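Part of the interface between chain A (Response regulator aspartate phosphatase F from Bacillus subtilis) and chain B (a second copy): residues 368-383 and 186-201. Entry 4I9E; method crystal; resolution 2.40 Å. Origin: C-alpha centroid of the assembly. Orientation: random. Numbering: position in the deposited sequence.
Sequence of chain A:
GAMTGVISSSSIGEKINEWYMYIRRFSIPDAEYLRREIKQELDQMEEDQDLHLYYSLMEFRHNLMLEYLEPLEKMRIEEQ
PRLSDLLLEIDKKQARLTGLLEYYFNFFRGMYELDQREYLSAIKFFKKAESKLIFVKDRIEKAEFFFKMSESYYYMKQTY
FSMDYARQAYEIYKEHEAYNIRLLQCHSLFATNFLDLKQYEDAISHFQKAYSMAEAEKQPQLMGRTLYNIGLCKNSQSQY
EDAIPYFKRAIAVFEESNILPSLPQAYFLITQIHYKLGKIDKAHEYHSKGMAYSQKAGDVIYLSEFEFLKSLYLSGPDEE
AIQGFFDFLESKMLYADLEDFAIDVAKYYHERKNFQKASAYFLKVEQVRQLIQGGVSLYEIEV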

# COMPACT_ATOMS: atom_id res chain seq x y z
N VAL A 368 -19.25 -0.43 8.90
CA VAL A 368 -17.85 -0.14 9.25
C VAL A 368 -16.88 -0.05 8.04
O VAL A 368 -16.08 0.91 7.94
CB VAL A 368 -17.27 -1.14 10.25
CG1 VAL A 368 -15.81 -0.75 10.65
CG2 VAL A 368 -18.20 -1.23 11.45
N ARG A 369 -16.98 -1.03 7.11
CA ARG A 369 -16.09 -1.03 5.93
C ARG A 369 -16.33 0.24 5.10
O ARG A 369 -15.45 0.66 4.36
CB ARG A 369 -16.25 -2.34 5.10
CG ARG A 369 -16.02 -3.67 5.91
CD ARG A 369 -15.98 -4.84 4.98
NE ARG A 369 -16.08 -6.24 5.52
CZ ARG A 369 -15.36 -6.74 6.53
NH1 ARG A 369 -14.55 -5.96 7.24
NH2 ARG A 369 -15.49 -8.04 6.88
N GLN A 370 -17.50 0.86 5.21
CA GLN A 370 -17.82 2.06 4.42
C GLN A 370 -17.32 3.39 5.02
O GLN A 370 -17.38 4.45 4.38
CB GLN A 370 -19.33 2.15 4.14
CG GLN A 370 -19.84 1.17 3.09
CD GLN A 370 -19.30 1.43 1.69
OE1 GLN A 370 -19.29 2.57 1.20
NE2 GLN A 370 -18.85 0.36 1.03
N LEU A 371 -16.80 3.31 6.24
CA LEU A 371 -16.26 4.44 7.00
C LEU A 371 -14.90 4.86 6.46
O LEU A 371 -14.15 4.02 5.92
CB LEU A 371 -16.12 4.04 8.50
CG LEU A 371 -17.35 3.74 9.37
CD1 LEU A 371 -16.96 3.54 10.84
CD2 LEU A 371 -18.40 4.84 9.22
N ILE A 372 -14.59 6.16 6.55
CA ILE A 372 -13.28 6.62 6.15
C ILE A 372 -12.42 6.22 7.34
O ILE A 372 -12.62 6.71 8.44
CB ILE A 372 -13.22 8.15 5.91
CG1 ILE A 372 -14.22 8.55 4.83
CG2 ILE A 372 -11.81 8.58 5.55
CD1 ILE A 372 -14.43 10.06 4.66
N GLN A 373 -11.50 5.28 7.12
CA GLN A 373 -10.67 4.73 8.21
C GLN A 373 -9.21 5.21 8.20
O GLN A 373 -8.58 5.24 9.27
CB GLN A 373 -10.73 3.20 8.21
CG GLN A 373 -12.17 2.69 8.12
CD GLN A 373 -12.28 1.22 8.39
OE1 GLN A 373 -11.27 0.49 8.41
NE2 GLN A 373 -13.51 0.76 8.60
N GLY A 374 -8.67 5.49 7.02
CA GLY A 374 -7.28 5.97 6.91
C GLY A 374 -7.30 7.07 5.88
O GLY A 374 -6.58 7.03 4.89
N GLY A 375 -8.12 8.07 6.08
CA GLY A 375 -8.30 9.04 5.01
C GLY A 375 -7.12 9.99 4.95
O GLY A 375 -6.33 10.06 5.87
N VAL A 376 -7.08 10.78 3.89
CA VAL A 376 -5.90 11.48 3.50
C VAL A 376 -6.32 12.93 3.01
O VAL A 376 -7.47 13.17 2.66
CB VAL A 376 -5.23 10.53 2.40
CG1 VAL A 376 -5.01 11.14 1.10
CG2 VAL A 376 -4.04 9.72 2.96
N SER A 377 -5.36 13.84 3.00
CA SER A 377 -5.50 15.20 2.50
C SER A 377 -4.43 15.45 1.48
O SER A 377 -3.26 15.11 1.68
CB SER A 377 -5.31 16.20 3.64
OG SER A 377 -6.14 15.84 4.73
N LEU A 378 -4.80 16.09 0.41
CA LEU A 378 -3.83 16.59 -0.51
C LEU A 378 -3.17 17.89 0.01
O LEU A 378 -3.83 18.82 0.52
CB LEU A 378 -4.48 16.81 -1.86
CG LEU A 378 -4.22 15.74 -2.93
CD1 LEU A 378 -3.44 14.46 -2.53
CD2 LEU A 378 -5.50 15.41 -3.63
N TYR A 379 -1.86 17.91 -0.10
CA TYR A 379 -1.05 19.04 0.23
C TYR A 379 -1.11 19.98 -0.96
O TYR A 379 -0.59 19.64 -2.02
CB TYR A 379 0.39 18.59 0.46
CG TYR A 379 1.33 19.72 0.78
CD1 TYR A 379 2.27 20.18 -0.15
CD2 TYR A 379 1.27 20.36 2.03
CE1 TYR A 379 3.13 21.26 0.16
CE2 TYR A 379 2.12 21.43 2.34
CZ TYR A 379 3.04 21.87 1.41
OH TYR A 379 3.85 22.94 1.74
N GLU A 380 -1.80 21.11 -0.81
CA GLU A 380 -1.76 22.20 -1.80
C GLU A 380 -2.29 21.89 -3.19
O GLU A 380 -1.78 22.39 -4.17
CB GLU A 380 -0.33 22.71 -1.93
CG GLU A 380 0.21 23.38 -0.68
CD GLU A 380 1.50 24.11 -0.99
OE1 GLU A 380 1.98 23.96 -2.15
OE2 GLU A 380 2.02 24.82 -0.10
N ILE A 381 -3.32 21.08 -3.30
CA ILE A 381 -3.85 20.82 -4.62
C ILE A 381 -5.29 21.31 -4.69
O ILE A 381 -6.12 20.95 -3.85
CB ILE A 381 -3.64 19.35 -5.05
CG1 ILE A 381 -2.11 19.07 -5.07
CG2 ILE A 381 -4.38 19.07 -6.37
CD1 ILE A 381 -1.61 17.95 -5.93
N GLU A 382 -5.56 22.16 -5.67
CA GLU A 382 -6.84 22.84 -5.77
C GLU A 382 -7.82 22.15 -6.71
O GLU A 382 -7.52 21.92 -7.89
CB GLU A 382 -6.62 24.31 -6.20
N VAL A 383 -9.00 21.83 -6.20
CA VAL A 383 -10.06 21.36 -7.08
C VAL A 383 -10.76 22.58 -7.72
O VAL A 383 -10.17 23.45 -8.41
CB VAL A 383 -11.05 20.47 -6.32
OXT VAL A 383 -11.98 22.73 -7.55
N CYS B 186 -4.11 13.13 -13.58
CA CYS B 186 -3.59 13.07 -12.24
C CYS B 186 -4.71 13.18 -11.27
O CYS B 186 -4.68 12.52 -10.24
CB CYS B 186 -2.57 14.19 -11.98
SG CYS B 186 -1.05 13.92 -12.80
N HIS B 187 -5.65 14.09 -11.57
CA HIS B 187 -6.88 14.29 -10.79
C HIS B 187 -7.74 13.02 -10.70
O HIS B 187 -8.28 12.76 -9.66
CB HIS B 187 -7.71 15.47 -11.39
CG HIS B 187 -7.33 16.82 -10.86
ND1 HIS B 187 -7.44 17.16 -9.52
CD2 HIS B 187 -6.86 17.93 -11.49
CE1 HIS B 187 -7.03 18.40 -9.35
NE2 HIS B 187 -6.65 18.88 -10.52
N SER B 188 -7.93 12.28 -11.80
CA SER B 188 -8.57 10.93 -11.80
C SER B 188 -7.90 9.91 -10.86
O SER B 188 -8.60 9.15 -10.17
CB SER B 188 -8.47 10.31 -13.18
OG SER B 188 -9.49 10.74 -14.03
N LEU B 189 -6.57 9.87 -10.88
CA LEU B 189 -5.76 9.16 -9.90
C LEU B 189 -5.99 9.55 -8.44
O LEU B 189 -6.07 8.67 -7.58
CB LEU B 189 -4.25 9.25 -10.25
CG LEU B 189 -3.84 8.61 -11.58
CD1 LEU B 189 -2.40 8.90 -11.92
CD2 LEU B 189 -4.03 7.11 -11.57
N PHE B 190 -6.10 10.84 -8.14
CA PHE B 190 -6.37 11.22 -6.75
C PHE B 190 -7.76 10.74 -6.45
O PHE B 190 -8.06 10.23 -5.34
CB PHE B 190 -6.33 12.74 -6.52
CG PHE B 190 -4.99 13.37 -6.70
CD1 PHE B 190 -3.86 12.89 -6.02
CD2 PHE B 190 -4.85 14.47 -7.55
CE1 PHE B 190 -2.60 13.53 -6.15
CE2 PHE B 190 -3.58 15.09 -7.73
CZ PHE B 190 -2.46 14.60 -7.04
N ALA B 191 -8.61 10.86 -7.46
CA ALA B 191 -10.01 10.54 -7.32
C ALA B 191 -10.23 9.05 -7.09
O ALA B 191 -10.85 8.67 -6.12
CB ALA B 191 -10.79 11.07 -8.50
N THR B 192 -9.72 8.20 -7.97
CA THR B 192 -9.78 6.73 -7.79
C THR B 192 -9.14 6.24 -6.49
O THR B 192 -9.61 5.35 -5.87
CB THR B 192 -9.21 5.94 -9.00
OG1 THR B 192 -7.79 6.12 -9.07
CG2 THR B 192 -9.90 6.36 -10.32
N ASN B 193 -8.08 6.86 -6.06
CA ASN B 193 -7.52 6.51 -4.77
C ASN B 193 -8.37 6.95 -3.59
O ASN B 193 -8.52 6.20 -2.66
CB ASN B 193 -6.13 7.12 -4.66
CG ASN B 193 -5.08 6.33 -5.47
OD1 ASN B 193 -4.82 5.17 -5.18
ND2 ASN B 193 -4.48 6.97 -6.49
N PHE B 194 -8.87 8.18 -3.59
CA PHE B 194 -9.81 8.63 -2.60
C PHE B 194 -11.00 7.63 -2.52
O PHE B 194 -11.47 7.30 -1.44
CB PHE B 194 -10.32 10.07 -2.91
CG PHE B 194 -9.43 11.21 -2.40
CD1 PHE B 194 -8.98 11.24 -1.07
CD2 PHE B 194 -9.08 12.25 -3.24
CE1 PHE B 194 -8.21 12.31 -0.59
CE2 PHE B 194 -8.27 13.34 -2.77
CZ PHE B 194 -7.87 13.39 -1.46
N LEU B 195 -11.49 7.20 -3.67
CA LEU B 195 -12.59 6.21 -3.69
C LEU B 195 -12.29 4.94 -2.90
O LEU B 195 -13.15 4.51 -2.10
CB LEU B 195 -12.96 5.87 -5.12
CG LEU B 195 -14.02 4.79 -5.41
CD1 LEU B 195 -15.42 5.09 -4.86
CD2 LEU B 195 -14.11 4.71 -6.92
N ASP B 196 -11.12 4.35 -3.09
CA ASP B 196 -10.67 3.17 -2.37
C ASP B 196 -10.56 3.40 -0.86
O ASP B 196 -10.62 2.45 -0.03
CB ASP B 196 -9.30 2.73 -2.89
CG ASP B 196 -9.35 2.15 -4.29
OD1 ASP B 196 -10.47 1.98 -4.87
OD2 ASP B 196 -8.24 1.89 -4.85
N LEU B 197 -10.34 4.67 -0.52
CA LEU B 197 -10.27 5.10 0.87
C LEU B 197 -11.64 5.45 1.50
O LEU B 197 -11.72 5.71 2.72
CB LEU B 197 -9.31 6.30 1.00
CG LEU B 197 -7.81 6.03 0.83
CD1 LEU B 197 -7.07 7.33 1.02
CD2 LEU B 197 -7.23 4.85 1.72
N LYS B 198 -12.70 5.39 0.71
CA LYS B 198 -14.06 5.76 1.12
C LYS B 198 -14.27 7.29 1.28
O LYS B 198 -15.31 7.77 1.80
CB LYS B 198 -14.52 4.97 2.36
CG LYS B 198 -14.27 3.44 2.30
CD LYS B 198 -15.02 2.86 1.17
CE LYS B 198 -15.07 1.36 1.25
NZ LYS B 198 -14.13 0.74 0.36
N GLN B 199 -13.29 8.05 0.81
CA GLN B 199 -13.45 9.47 0.76
C GLN B 199 -14.24 9.86 -0.45
O GLN B 199 -13.70 10.40 -1.40
CB GLN B 199 -12.11 10.12 0.82
CG GLN B 199 -11.52 9.90 2.20
CD GLN B 199 -10.17 10.56 2.40
OE1 GLN B 199 -9.16 9.99 2.09
NE2 GLN B 199 -10.16 11.75 2.95
N TYR B 200 -15.55 9.62 -0.42
CA TYR B 200 -16.37 9.83 -1.61
C TYR B 200 -16.51 11.25 -2.10
O TYR B 200 -16.56 11.47 -3.32
CB TYR B 200 -17.75 9.21 -1.46
CG TYR B 200 -17.76 7.73 -1.27
CD1 TYR B 200 -17.49 6.87 -2.33
CD2 TYR B 200 -18.06 7.16 -0.03
CE1 TYR B 200 -17.52 5.47 -2.13
CE2 TYR B 200 -18.11 5.73 0.15
CZ TYR B 200 -17.82 4.92 -0.88
OH TYR B 200 -17.86 3.55 -0.71
N GLU B 201 -16.61 12.21 -1.17
CA GLU B 201 -16.73 13.63 -1.50
C GLU B 201 -15.46 14.08 -2.18
O GLU B 201 -15.50 14.75 -3.21
CB GLU B 201 -16.94 14.50 -0.24
CG GLU B 201 -18.35 14.45 0.44
CD GLU B 201 -18.33 15.29 1.78
OE1 GLU B 201 -18.08 16.57 1.71
OE2 GLU B 201 -18.50 14.66 2.88
O HOH W 1 -17.32 7.05 3.46
O HOH W 2 -9.97 4.86 4.62

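The C-terminal tail of chain A, mostly loop, lies across one helix of chain B and the turn that ends it, held by polar contacts at the turn and by apolar packing along the helix, with 757 Å² buried in all.

The centre of the polar part is Gln B199, the residue just before the next helix. Its amide pairs with both the N and the O of Val A376: Val A376 N donates to Gln B199 OE1 (2.9 Å), and Gln B199 NE2 donates to Val A376 O (3.1 Å). A primary amide suits this task because it carries a donor and an acceptor side by side. Gly A375 makes room for it, since a CB there would lie 3.0 Å from Gln B199 CD. Ile A372 CG2 packs 3.6 Å from Gln B199 CG, the aliphatic part of that side chain.

Lys B198 leaves the helix with positive phi in a Schellman motif and has more of its surface covered by the other stretch than any other residue here. Lys B198 CE lies 3.2 Å from Arg A369 O and Lys B198 CG 3.7 Å from Leu A371 O. Nearby, Tyr B200 OH donates to Gln A370 OE1 at 2.6 Å; the m, m rotamer of Gln A370 brings its amide to the edge of the ring. Two waters bridge the chains at the turn: one donates to Gln A370 O and Lys B198 O, the other accepts from Gly A374 N and donates to Leu B197 O.

Val A376 also starts the apolar part, with Val A376 CB 3.9 Å from Leu B197 CD1 and Val A376 CG1 3.8 Å from Phe B194 CE1. Phe B190 and Phe B194 offer broad apolar surfaces suited to the methyls of Leu A378 and Ile A381. Leu A378 CD2 sits over one face of the Phe B190 ring, 4.0 Å from its centroid, and 3.6 Å from Phe B194 CE2, so a single methyl meets two rings. Ile A381 CD1 reaches Phe B190 CZ at 3.6 Å. Beyond it, His B187 NE2 is buried without a polar partner.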